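Local structure of RahU protein (Pseudomonas aeruginosa PAO1, 6ZC2) at residues Ala25-Gly30 with Ile60-Arg65. The protein interacts with the membrane lipid ceramide phosphorylethanolamine and, as a bacterial aegerolysin, probably binds glycolipids. Residues are numbered along the deposited sequence; the frame is centred on the assembly and turned at random.
Sequences ATLQWG and IASCGR. With EDO (1,2-ethanediol), chain C.
G30 meets C63 and G64 backbone to backbone with no hydrogen bond between the two segments: G30 CA lies 3.2 Å from C63 O, and the CA atoms of G30 and G64 are 4.2 Å apart. The site is a corner of the aegerolysin β-sandwich, where the chain passes from strand 19-27 of one sheet to strand 29-34 of the other through a classic β bulge, Q28 and W29 both facing Q73. At this corner G30 takes a phi of 99° and a psi of -164°, and, having no side chain, it packs its CA directly on the C63 carbonyl oxygen.

Between the sheets, the L27 side chain is directed toward strand 58-63, CG beside the backbone N and anti to the carbonyl carbon, and sets the CD2 methyl 3.6 Å from S62 OG; it also touches F32 of strand 29-34. The S62 hydroxyl is buried but not wanting for partners, being hydrogen-bonded to T72 OG1 and to K31 O. On the exposed side the R65 chain bends at chi2 and lays one face of its guanidinium over G30 C, with R65 NE in contact with G30 O at 3.8 Å, while NH1 forms a salt bridge with E41. Earlier on strand 58-63, a 1,2-ethanediol, probably carried over from the crystallisation, is hydrogen-bonded to Y33 O and accepts a nearly straight hydrogen bond (169°) from A61, with 2.8 Å between A61 N and EDO O2.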
loop_
_atom_site.group_PDB
_atom_site.type_symbol
_atom_site.label_atom_id
_atom_site.label_comp_id
_atom_site.label_asym_id
_atom_site.label_seq_id
_atom_site.Cartn_x
_atom_site.Cartn_y
_atom_site.Cartn_z
ATOM N N ALA A 25 6.823 6.278 -3.627
ATOM C CA ALA A 25 6.869 5.248 -2.596
ATOM C C ALA A 25 8.055 5.498 -1.672
ATOM O O ALA A 25 9.127 5.912 -2.116
ATOM C CB ALA A 25 6.975 3.865 -3.235
ATOM N N THR A 26 7.852 5.278 -0.374
ATOM C CA THR A 26 8.900 5.499 0.614
ATOM C C THR A 26 8.759 4.471 1.726
ATOM O O THR A 26 7.660 3.987 2.016
ATOM C CB THR A 26 8.869 6.903 1.249
ATOM O OG1 THR A 26 7.661 7.067 2.000
ATOM C CG2 THR A 26 8.993 8.019 0.207
ATOM N N LEU A 27 9.893 4.138 2.341
ATOM C CA LEU A 27 9.934 3.227 3.476
ATOM C C LEU A 27 10.744 3.861 4.590
ATOM O O LEU A 27 11.875 4.299 4.367
ATOM C CB LEU A 27 10.599 1.903 3.110
ATOM C CG LEU A 27 9.825 1.031 2.129
ATOM C CD1 LEU A 27 10.716 -0.084 1.638
ATOM C CD2 LEU A 27 8.546 0.480 2.768
ATOM N N GLN A 28 10.165 3.901 5.788
ATOM C CA GLN A 28 10.947 4.198 6.979
ATOM C C GLN A 28 11.614 2.943 7.526
ATOM O O GLN A 28 12.720 3.024 8.070
ATOM C CB GLN A 28 10.046 4.815 8.049
ATOM C CG GLN A 28 9.515 6.207 7.718
ATOM C CD GLN A 28 8.405 6.200 6.673
ATOM O OE1 GLN A 28 7.387 5.522 6.831
ATOM N NE2 GLN A 28 8.591 6.972 5.608
ATOM N N TRP A 29 10.962 1.788 7.380
ATOM C CA TRP A 29 11.473 0.501 7.830
ATOM C C TRP A 29 11.011 -0.571 6.855
ATOM O O TRP A 29 9.882 -0.510 6.363
ATOM C CB TRP A 29 10.924 0.158 9.220
ATOM C CG TRP A 29 11.401 1.090 10.281
ATOM C CD1 TRP A 29 10.754 2.190 10.775
ATOM C CD2 TRP A 29 12.650 1.017 10.971
ATOM N NE1 TRP A 29 11.523 2.798 11.737
ATOM C CE2 TRP A 29 12.693 2.097 11.877
ATOM C CE3 TRP A 29 13.734 0.137 10.916
ATOM C CZ2 TRP A 29 13.780 2.320 12.720
ATOM C CZ3 TRP A 29 14.811 0.360 11.754
ATOM C CH2 TRP A 29 14.826 1.443 12.642
ATOM N N GLY A 30 11.872 -1.551 6.593
ATOM C CA GLY A 30 11.496 -2.704 5.793
ATOM C C GLY A 30 11.943 -2.607 4.347
ATOM O O GLY A 30 12.799 -1.801 3.973
ATOM N N ILE A 60 1.059 -4.299 -3.964
ATOM C CA ILE A 60 2.260 -3.671 -3.412
ATOM C C ILE A 60 2.482 -4.280 -2.035
ATOM O O ILE A 60 1.643 -4.121 -1.140
ATOM C CB ILE A 60 2.099 -2.147 -3.326
ATOM C CG1 ILE A 60 1.885 -1.569 -4.728
ATOM C CG2 ILE A 60 3.310 -1.517 -2.661
ATOM C CD1 ILE A 60 1.429 -0.139 -4.734
ATOM N N ALA A 61 3.602 -4.982 -1.861
ATOM C CA ALA A 61 3.853 -5.742 -0.644
ATOM C C ALA A 61 5.152 -5.288 0.008
ATOM O O ALA A 61 6.134 -4.973 -0.680
ATOM C CB ALA A 61 3.909 -7.251 -0.929
ATOM N N SER A 62 5.153 -5.262 1.341
ATOM C CA SER A 62 6.320 -4.844 2.102
ATOM C C SER A 62 6.424 -5.680 3.371
ATOM O O SER A 62 5.405 -6.036 3.972
ATOM C CB SER A 62 6.223 -3.352 2.461
ATOM O OG SER A 62 7.348 -2.899 3.199
ATOM N N CYS A 63 7.655 -6.002 3.769
ATOM C CA CYS A 63 7.887 -6.762 4.990
ATOM C C CYS A 63 9.115 -6.210 5.700
ATOM O O CYS A 63 9.895 -5.438 5.133
ATOM C CB CYS A 63 8.033 -8.269 4.719
ATOM S SG CYS A 63 9.474 -8.728 3.714
ATOM N N GLY A 64 9.280 -6.605 6.960
ATOM C CA GLY A 64 10.498 -6.272 7.664
ATOM C C GLY A 64 11.704 -6.957 7.052
ATOM O O GLY A 64 11.600 -7.991 6.386
ATOM N N ARG A 65 12.877 -6.368 7.269
ATOM C CA ARG A 65 14.092 -6.999 6.771
ATOM C C ARG A 65 14.344 -8.304 7.523
ATOM O O ARG A 65 13.971 -8.458 8.690
ATOM C CB ARG A 65 15.283 -6.039 6.846
ATOM C CG ARG A 65 15.115 -4.837 5.905
ATOM C CD ARG A 65 16.429 -4.339 5.292
ATOM N NE ARG A 65 16.212 -3.391 4.195
ATOM C CZ ARG A 65 16.139 -3.730 2.908
ATOM N NH1 ARG A 65 15.938 -2.800 1.984
ATOM N NH2 ARG A 65 16.264 -5.000 2.542
HETATM C C1 EDO C . 5.583 -4.464 -6.432
HETATM O O1 EDO C . 5.975 -5.790 -6.814
HETATM C C2 EDO C . 6.009 -4.228 -4.992
HETATM O O2 EDO C . 5.301 -5.112 -4.121
#